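Local coordinates for protein CurM Sulfotransferase (Moorea producta, PDB 4GBM) that probably transfers a sulfonate group from the cofactor PAPS to a polyketide intermediate on the curacin biosynthetic pathway, at residues R191-L205 with Y293-L306. The protein carries 2 engineered substitutions. Residues are numbered along the deposited sequence; the frame is centred on the assembly and turned at random. Where two conformers were deposited one is given.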
ATOM      1  N   ARG A 191       0.533  21.816   5.876  1.00 13.21           N
ATOM      2  CA  ARG A 191      -0.188  21.339   7.057  1.00 12.68           C
ATOM      3  C   ARG A 191      -1.126  20.182   6.716  1.00 12.30           C
ATOM      4  O   ARG A 191      -1.290  19.261   7.521  1.00 12.06           O
ATOM      5  CB  ARG A 191      -0.930  22.479   7.752  1.00 13.60           C
ATOM      6  CG  ARG A 191       0.002  23.506   8.406  1.00 14.36           C
ATOM      7  CD  ARG A 191       0.866  22.882   9.518  1.00 15.91           C
ATOM      8  NE  ARG A 191       1.395  23.915  10.413  1.00 16.30           N
ATOM      9  CZ  ARG A 191       2.503  23.806  11.144  1.00 14.27           C
ATOM     10  NH1 ARG A 191       3.244  22.700  11.104  1.00 12.53           N
ATOM     11  NH2 ARG A 191       2.872  24.827  11.917  1.00 16.68           N
ATOM     12  N   VAL A 192      -1.736  20.233   5.533  1.00 12.49           N
ATOM     13  CA  VAL A 192      -2.586  19.128   5.062  1.00 12.80           C
ATOM     14  C   VAL A 192      -1.752  17.854   4.929  1.00 11.75           C
ATOM     15  O   VAL A 192      -2.162  16.787   5.409  1.00 10.27           O
ATOM     16  CB  VAL A 192      -3.310  19.462   3.722  1.00 14.16           C
ATOM     17  CG1 VAL A 192      -4.027  18.240   3.174  1.00 14.86           C
ATOM     18  CG2 VAL A 192      -4.312  20.596   3.930  1.00 16.22           C
ATOM     19  N   ALA A 193      -0.580  17.974   4.298  1.00 11.20           N
ATOM     20  CA  ALA A 193       0.342  16.848   4.137  1.00 10.81           C
ATOM     21  C   ALA A 193       0.779  16.289   5.485  1.00 10.45           C
ATOM     22  O   ALA A 193       0.818  15.072   5.681  1.00  9.29           O
ATOM     23  CB  ALA A 193       1.566  17.254   3.304  1.00 11.93           C
ATOM     24  N   GLU A 194       1.087  17.189   6.415  1.00  9.83           N
ATOM     25  CA  GLU A 194       1.507  16.806   7.757  1.00  9.76           C
ATOM     26  C   GLU A 194       0.395  16.037   8.470  1.00  9.60           C
ATOM     27  O   GLU A 194       0.655  15.008   9.102  1.00  9.34           O
ATOM     28  CB  GLU A 194       1.891  18.048   8.559  1.00 10.26           C
ATOM     29  CG  GLU A 194       2.375  17.745   9.966  1.00 10.30           C
ATOM     30  CD  GLU A 194       2.763  18.992  10.732  1.00 11.93           C
ATOM     31  OE1 GLU A 194       2.856  18.903  11.965  1.00 12.19           O
ATOM     32  OE2 GLU A 194       2.979  20.052  10.105  1.00 14.03           O
ATOM     33  N   GLN A 195      -0.834  16.530   8.350  1.00 10.34           N
ATOM     34  CA  GLN A 195      -1.982  15.868   8.971  1.00 11.47           C
ATOM     35  C   GLN A 195      -2.188  14.467   8.387  1.00 10.13           C
ATOM     36  O   GLN A 195      -2.515  13.532   9.118  1.00 10.17           O
ATOM     37  CB  GLN A 195      -3.245  16.720   8.821  1.00 12.58           C
ATOM     38  CG  GLN A 195      -4.501  16.096   9.410  1.00 17.63           C
ATOM     39  CD  GLN A 195      -5.706  17.008   9.301  1.00 28.71           C
ATOM     40  OE1 GLN A 195      -5.776  18.048   9.960  1.00 35.50           O
ATOM     41  NE2 GLN A 195      -6.669  16.617   8.473  1.00 33.04           N
ATOM     42  N   VAL A 196      -1.991  14.311   7.078  1.00  9.19           N
ATOM     43  CA  VAL A 196      -2.118  12.989   6.457  1.00  8.89           C
ATOM     44  C   VAL A 196      -1.073  12.014   7.024  1.00  8.70           C
ATOM     45  O   VAL A 196      -1.407  10.889   7.404  1.00  8.88           O
ATOM     46  CB  VAL A 196      -2.054  13.060   4.911  1.00 10.12           C
ATOM     47  CG1 VAL A 196      -1.951  11.671   4.314  1.00 10.56           C
ATOM     48  CG2 VAL A 196      -3.293  13.759   4.373  1.00 10.63           C
ATOM     49  N   TRP A 197       0.176  12.463   7.129  1.00  8.52           N
ATOM     50  CA  TRP A 197       1.234  11.626   7.697  1.00  8.32           C
ATOM     51  C   TRP A 197       0.953  11.298   9.168  1.00  8.40           C
ATOM     52  O   TRP A 197       1.078  10.146   9.587  1.00  8.67           O
ATOM     53  CB  TRP A 197       2.605  12.299   7.540  1.00  8.73           C
ATOM     54  CG  TRP A 197       3.742  11.435   8.018  1.00  8.31           C
ATOM     55  CD1 TRP A 197       4.443  10.522   7.275  1.00  9.14           C
ATOM     56  CD2 TRP A 197       4.307  11.396   9.339  1.00  8.48           C
ATOM     57  NE1 TRP A 197       5.402   9.915   8.052  1.00  8.34           N
ATOM     58  CE2 TRP A 197       5.341  10.431   9.322  1.00  9.19           C
ATOM     59  CE3 TRP A 197       4.037  12.082  10.535  1.00  9.52           C
ATOM     60  CZ2 TRP A 197       6.108  10.132  10.455  1.00  9.21           C
ATOM     61  CZ3 TRP A 197       4.799  11.788  11.660  1.00  9.58           C
ATOM     62  CH2 TRP A 197       5.826  10.821  11.610  1.00  9.39           C
ATOM     63  N   ALA A 198       0.550  12.311   9.941  1.00  8.74           N
ATOM     64  CA  ALA A 198       0.304  12.140  11.375  1.00  8.92           C
ATOM     65  C   ALA A 198      -0.891  11.227  11.646  1.00  9.28           C
ATOM     66  O   ALA A 198      -0.795  10.309  12.471  1.00 10.13           O
ATOM     67  CB  ALA A 198       0.103  13.502  12.052  1.00  9.37           C
ATOM     68  N   LYS A 199      -2.001  11.470  10.944  1.00  9.69           N
ATOM     69  CA  LYS A 199      -3.221  10.683  11.152  0.60 10.92           C
ATOM     70  C   LYS A 199      -3.041   9.230  10.713  1.00 10.51           C
ATOM     71  O   LYS A 199      -3.431   8.308  11.444  1.00  9.82           O
ATOM     72  CB  LYS A 199      -4.428  11.328  10.455  0.60 12.33           C
ATOM     73  CG  LYS A 199      -5.704  10.501  10.518  0.60 14.59           C
ATOM     74  CD  LYS A 199      -6.928  11.297  10.093  0.60 21.11           C
ATOM     75  CE  LYS A 199      -8.128  10.384   9.852  0.60 23.70           C
ATOM     76  NZ  LYS A 199      -8.443   9.463  10.994  0.60 22.35           N
ATOM     77  N   SER A 200      -2.451   9.022   9.535  1.00  9.60           N
ATOM     78  CA  SER A 200      -2.204   7.675   9.020  0.50  9.19           C
ATOM     79  C   SER A 200      -1.348   6.884   9.997  1.00  8.46           C
ATOM     80  O   SER A 200      -1.675   5.756  10.359  1.00  8.42           O
ATOM     81  CB  SER A 200      -1.517   7.730   7.655  0.50 10.04           C
ATOM     82  OG  SER A 200      -2.326   8.393   6.704  0.50 11.07           O
ATOM     83  N   ASN A 201      -0.247   7.492  10.431  1.00  8.26           N
ATOM     84  CA  ASN A 201       0.654   6.802  11.346  1.00  8.05           C
ATOM     85  C   ASN A 201       0.048   6.561  12.714  1.00  8.32           C
ATOM     86  O   ASN A 201       0.173   5.465  13.252  1.00  8.38           O
ATOM     87  CB  ASN A 201       2.009   7.495  11.412  1.00  8.11           C
ATOM     88  CG  ASN A 201       2.863   7.148  10.227  1.00  8.25           C
ATOM     89  OD1 ASN A 201       3.302   6.003  10.093  1.00  8.85           O
ATOM     90  ND2 ASN A 201       3.076   8.113   9.332  1.00  7.98           N
ATOM     91  N   GLN A 202      -0.637   7.562  13.266  1.00  8.58           N
ATOM     92  CA  GLN A 202      -1.306   7.352  14.547  1.00  9.06           C
ATOM     93  C   GLN A 202      -2.376   6.254  14.456  1.00  8.89           C
ATOM     94  O   GLN A 202      -2.491   5.421  15.364  1.00  9.08           O
ATOM     95  CB  GLN A 202      -1.902   8.650  15.103  1.00  9.45           C
ATOM     96  CG  GLN A 202      -2.296   8.521  16.584  1.00 11.75           C
ATOM     97  CD  GLN A 202      -1.111   8.161  17.460  1.00 17.10           C
ATOM     98  OE1 GLN A 202      -0.127   8.903  17.525  1.00 20.67           O
ATOM     99  NE2 GLN A 202      -1.192   7.021  18.133  1.00 15.41           N
ATOM    100  N   ASN A 203      -3.139   6.242  13.363  1.00  8.73           N
ATOM    101  CA  ASN A 203      -4.161   5.210  13.165  1.00  8.77           C
ATOM    102  C   ASN A 203      -3.535   3.812  13.108  1.00  8.61           C
ATOM    103  O   ASN A 203      -4.054   2.872  13.706  1.00  9.31           O
ATOM    104  CB  ASN A 203      -4.985   5.458  11.895  1.00  8.68           C
ATOM    105  CG  ASN A 203      -5.958   6.635  12.020  1.00 10.68           C
ATOM    106  OD1 ASN A 203      -6.466   7.129  11.002  1.00 14.65           O
ATOM    107  ND2 ASN A 203      -6.217   7.088  13.240  1.00  9.49           N
ATOM    108  N   ILE A 204      -2.419   3.680  12.394  1.00  8.38           N
ATOM    109  CA  ILE A 204      -1.723   2.390  12.321  1.00  8.21           C
ATOM    110  C   ILE A 204      -1.186   1.975  13.689  1.00  8.47           C
ATOM    111  O   ILE A 204      -1.370   0.832  14.117  1.00  8.63           O
ATOM    112  CB  ILE A 204      -0.585   2.395  11.294  1.00  7.90           C
ATOM    113  CG1 ILE A 204      -1.142   2.612   9.885  1.00  8.00           C
ATOM    114  CG2 ILE A 204       0.148   1.047  11.329  1.00  7.89           C
ATOM    115  CD1 ILE A 204      -0.097   3.048   8.869  1.00  7.53           C
ATOM    116  N   LEU A 205      -0.530   2.907  14.378  1.00  8.94           N
ATOM    117  CA  LEU A 205      -0.019   2.636  15.721  1.00  8.92           C
ATOM    118  C   LEU A 205      -1.122   2.162  16.658  1.00  9.72           C
ATOM    119  O   LEU A 205      -0.947   1.165  17.381  1.00 10.51           O
ATOM    120  CB  LEU A 205       0.681   3.875  16.288  1.00  9.07           C
ATOM    121  CG  LEU A 205       2.013   4.209  15.608  1.00 10.94           C
ATOM    122  CD1 LEU A 205       2.434   5.647  15.904  1.00 12.37           C
ATOM    123  CD2 LEU A 205       3.080   3.224  16.059  1.00 11.78           C
ATOM    124  N   TYR A 293       7.335  25.454   7.939  1.00 20.10           N
ATOM    125  CA  TYR A 293       6.988  25.507   9.354  1.00 20.87           C
ATOM    126  C   TYR A 293       7.557  24.299  10.095  1.00 19.21           C
ATOM    127  O   TYR A 293       7.618  23.207   9.532  1.00 17.98           O
ATOM    128  CB  TYR A 293       5.457  25.545   9.521  1.00 21.66           C
ATOM    129  CG  TYR A 293       4.762  26.524   8.588  1.00 26.17           C
ATOM    130  CD1 TYR A 293       4.820  27.899   8.818  1.00 30.82           C
ATOM    131  CD2 TYR A 293       4.063  26.073   7.468  1.00 29.32           C
ATOM    132  CE1 TYR A 293       4.199  28.801   7.960  1.00 33.11           C
ATOM    133  CE2 TYR A 293       3.436  26.971   6.602  1.00 32.89           C
ATOM    134  CZ  TYR A 293       3.509  28.331   6.854  1.00 36.50           C
ATOM    135  OH  TYR A 293       2.892  29.228   6.004  1.00 40.60           O
ATOM    136  N   PRO A 294       7.978  24.487  11.362  1.00 18.64           N
ATOM    137  CA  PRO A 294       8.306  23.322  12.179  1.00 17.31           C
ATOM    138  C   PRO A 294       7.067  22.439  12.314  1.00 14.63           C
ATOM    139  O   PRO A 294       5.941  22.952  12.310  1.00 15.53           O
ATOM    140  CB  PRO A 294       8.670  23.935  13.537  1.00 18.93           C
ATOM    141  CG  PRO A 294       9.074  25.343  13.222  1.00 21.69           C
ATOM    142  CD  PRO A 294       8.146  25.745  12.113  1.00 21.04           C
ATOM    143  N   LEU A 295       7.267  21.127  12.401  1.00 13.58           N
ATOM    144  CA  LEU A 295       6.139  20.221  12.580  1.00 11.60           C
ATOM    145  C   LEU A 295       5.425  20.563  13.883  1.00 11.59           C
ATOM    146  O   LEU A 295       6.051  21.013  14.849  1.00 12.19           O
ATOM    147  CB  LEU A 295       6.587  18.759  12.588  1.00 10.75           C
ATOM    148  CG  LEU A 295       7.315  18.267  11.332  1.00 13.07           C
ATOM    149  CD1 LEU A 295       7.672  16.817  11.510  1.00 13.47           C
ATOM    150  CD2 LEU A 295       6.461  18.461  10.099  1.00 14.12           C
ATOM    151  N   LYS A 296       4.112  20.371  13.890  1.00 11.24           N
ATOM    152  CA  LYS A 296       3.328  20.584  15.104  1.00 11.59           C
ATOM    153  C   LYS A 296       3.802  19.649  16.211  1.00 11.72           C
ATOM    154  O   LYS A 296       4.341  18.568  15.945  1.00 11.37           O
ATOM    155  CB  LYS A 296       1.844  20.353  14.827  1.00 11.25           C
ATOM    156  CG  LYS A 296       1.254  21.333  13.815  1.00 12.82           C
ATOM    157  CD  LYS A 296      -0.105  20.850  13.344  1.00 15.64           C
ATOM    158  CE  LYS A 296      -1.191  21.224  14.330  1.00 16.50           C
ATOM    159  NZ  LYS A 296      -2.463  20.478  14.071  1.00 16.47           N
ATOM    160  N   SER A 297       3.605  20.072  17.454  1.00 12.33           N
ATOM    161  CA  SER A 297       4.020  19.280  18.609  1.00 12.65           C
ATOM    162  C   SER A 297       3.522  17.836  18.566  1.00 12.14           C
ATOM    163  O   SER A 297       4.274  16.913  18.891  1.00 12.19           O
ATOM    164  CB  SER A 297       3.552  19.956  19.892  1.00 13.40           C
ATOM    165  OG  SER A 297       4.069  21.269  19.961  1.00 13.99           O
ATOM    166  N   GLU A 298       2.264  17.640  18.163  1.00 11.75           N
ATOM    167  CA  GLU A 298       1.686  16.290  18.103  1.00 11.37           C
ATOM    168  C   GLU A 298       2.412  15.421  17.083  1.00 10.82           C
ATOM    169  O   GLU A 298       2.646  14.230  17.314  1.00 11.32           O
ATOM    170  CB  GLU A 298       0.190  16.330  17.764  1.00 12.09           C
ATOM    171  CG  GLU A 298      -0.658  17.157  18.723  1.00 12.17           C
ATOM    172  CD  GLU A 298      -0.529  18.661  18.497  1.00 16.45           C
ATOM    173  OE1 GLU A 298      -0.730  19.417  19.458  1.00 18.85           O
ATOM    174  OE2 GLU A 298      -0.248  19.088  17.361  1.00 18.27           O
ATOM    175  N   THR A 299       2.762  16.028  15.951  1.00 10.51           N
ATOM    176  CA  THR A 299       3.481  15.336  14.893  1.00 10.05           C
ATOM    177  C   THR A 299       4.886  14.961  15.363  1.00 10.33           C
ATOM    178  O   THR A 299       5.364  13.852  15.088  1.00 10.99           O
ATOM    179  CB  THR A 299       3.565  16.212  13.639  1.00  9.83           C
ATOM    180  OG1 THR A 299       2.253  16.689  13.315  1.00 11.22           O
ATOM    181  CG2 THR A 299       4.135  15.420  12.454  1.00 10.50           C
ATOM    182  N   GLN A 300       5.537  15.878  16.076  1.00 10.92           N
ATOM    183  CA  GLN A 300       6.869  15.618  16.626  1.00 11.38           C
ATOM    184  C   GLN A 300       6.855  14.423  17.583  1.00 11.82           C
ATOM    185  O   GLN A 300       7.799  13.629  17.602  1.00 12.92           O
ATOM    186  CB  GLN A 300       7.435  16.843  17.329  1.00 12.14           C
ATOM    187  CG  GLN A 300       7.653  18.026  16.413  1.00 14.06           C
ATOM    188  CD  GLN A 300       8.521  19.099  17.033  1.00 24.26           C
ATOM    189  OE1 GLN A 300       9.252  18.849  17.994  1.00 29.41           O
ATOM    190  NE2 GLN A 300       8.463  20.300  16.472  1.00 22.63           N
ATOM    191  N   ARG A 301       5.781  14.277  18.356  1.00 12.41           N
ATOM    192  CA  ARG A 301       5.686  13.142  19.283  1.00 12.60           C
ATOM    193  C   ARG A 301       5.575  11.802  18.546  1.00 12.66           C
ATOM    194  O   ARG A 301       6.182  10.811  18.962  1.00 13.51           O
ATOM    195  CB  ARG A 301       4.549  13.334  20.294  1.00 13.19           C
ATOM    196  CG  ARG A 301       4.799  14.511  21.217  1.00 15.26           C
ATOM    197  CD  ARG A 301       3.787  14.622  22.340  1.00 17.92           C
ATOM    198  NE  ARG A 301       3.883  15.948  22.946  1.00 18.01           N
ATOM    199  CZ  ARG A 301       3.041  16.951  22.707  1.00 19.45           C
ATOM    200  NH1 ARG A 301       3.243  18.128  23.294  1.00 16.24           N
ATOM    201  NH2 ARG A 301       2.000  16.780  21.892  1.00 17.20           N
ATOM    202  N   ILE A 302       4.820  11.788  17.448  1.00 11.17           N
ATOM    203  CA  ILE A 302       4.725  10.599  16.591  1.00 11.02           C
ATOM    204  C   ILE A 302       6.093  10.272  15.997  1.00 11.28           C
ATOM    205  O   ILE A 302       6.518   9.107  15.998  1.00 12.10           O
ATOM    206  CB  ILE A 302       3.650  10.767  15.474  1.00  9.73           C
ATOM    207  CG1 ILE A 302       2.263  10.969  16.092  1.00 12.27           C
ATOM    208  CG2 ILE A 302       3.610   9.538  14.557  1.00 11.27           C
ATOM    209  CD1 ILE A 302       1.222  11.474  15.096  1.00 15.66           C
ATOM    210  N   ALA A 303       6.790  11.302  15.514  1.00 10.63           N
ATOM    211  CA  ALA A 303       8.133  11.121  14.950  1.00 11.69           C
ATOM    212  C   ALA A 303       9.081  10.517  15.983  1.00 13.30           C
ATOM    213  O   ALA A 303       9.878   9.635  15.656  1.00 13.64           O
ATOM    214  CB  ALA A 303       8.678  12.444  14.411  1.00 12.87           C
ATOM    215  N   SER A 304       8.976  10.993  17.226  1.00 14.40           N
ATOM    216  CA  SER A 304       9.793  10.482  18.326  0.50 16.24           C
ATOM    217  C   SER A 304       9.498   9.010  18.594  1.00 15.65           C
ATOM    218  O   SER A 304      10.423   8.204  18.780  1.00 16.71           O
ATOM    219  CB  SER A 304       9.575  11.310  19.594  0.50 16.95           C
ATOM    220  OG  SER A 304      10.068  12.625  19.427  0.50 20.01           O
ATOM    221  N   GLN A 305       8.214   8.654  18.599  1.00 15.80           N
ATOM    222  CA  GLN A 305       7.830   7.259  18.826  1.00 16.28           C
ATOM    223  C   GLN A 305       8.401   6.354  17.743  1.00 15.47           C
ATOM    224  O   GLN A 305       8.773   5.207  18.017  1.00 16.37           O
ATOM    225  CB  GLN A 305       6.314   7.075  18.918  1.00 15.21           C
ATOM    226  CG  GLN A 305       5.951   5.680  19.422  1.00 20.06           C
ATOM    227  CD  GLN A 305       4.463   5.405  19.511  1.00 21.78           C
ATOM    228  OE1 GLN A 305       3.638   6.322  19.529  1.00 25.22           O
ATOM    229  NE2 GLN A 305       4.114   4.125  19.592  1.00 22.82           N
ATOM    230  N   LEU A 306       8.480   6.885  16.526  1.00 13.97           N
ATOM    231  CA  LEU A 306       9.025   6.155  15.384  1.00 13.72           C
ATOM    232  C   LEU A 306      10.539   6.299  15.233  1.00 14.42           C
ATOM    233  O   LEU A 306      11.104   5.823  14.252  1.00 14.93           O
ATOM    234  CB  LEU A 306       8.326   6.597  14.094  1.00 12.78           C
ATOM    235  CG  LEU A 306       6.834   6.274  13.989  1.00 12.63           C
ATOM    236  CD1 LEU A 306       6.246   6.887  12.721  1.00 13.70           C
ATOM    237  CD2 LEU A 306       6.580   4.761  14.009  1.00 13.26           C
TER
HETATM  238  O   HOH W   1       0.921   6.040  19.999  1.00 23.77           O
HETATM  239  O   HOH W   2       2.805   8.594  18.735  1.00 29.01           O
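E194 takes hold of the start of helix 297-305 in this helix-helix packing of the sulfotransferase fold, in which the C-terminal helix lies against helix 189-208 beside the central parallel sheet. The helix axes come within 9.9 Å and cross at 47°. A polar cluster surrounds E194 at the start of helix 297-305, apolar packing fills the middle, and a water-bridged amide pair lies at the other end. The pairing illustrates how a buried carboxylate can fix a helix start. E194 OE1 accepts two bonds: on its syn lone pair from the backbone N of K296, the N-cap residue, at 2.7 Å, and on its anti lone pair from T299 OG1, also at 2.7 Å. The side chain reaches them fully extended, with CG anti to the backbone N (chi1 -179°). Its other oxygen, OE2, forms a salt bridge with R191 NH1 at 2.8 Å through its syn lone pair. Both carboxylate oxygens are thus gripped, which should fix the rotation of the carboxylate and probably favours its charged form. R191 NH1 also donates to P294 O at 3.0 Å, near the guanidinium plane, while K296 CG and Y293 CB cover opposite faces of that group.

Apolar packing takes over along the helices. I302 is a knob in the hole formed by W197, A198, N201 and Q202: its CG2 lies 3.9 Å from W197 CZ3, and its CD1 rests 3.8 Å from A198 CB. The indole, whose NE1 is bonded to R164 O, meets L306 CD1 through CZ2 and directs its edge at the backbone N of A303. L205 packs against Q305 and L306.

Water closes the far end. Q202 NE2, which also hydrogen-bonds N206 OD1 one turn further along the same helix, donates at 3.0 Å to a water that in turn donates to Q305 OE1.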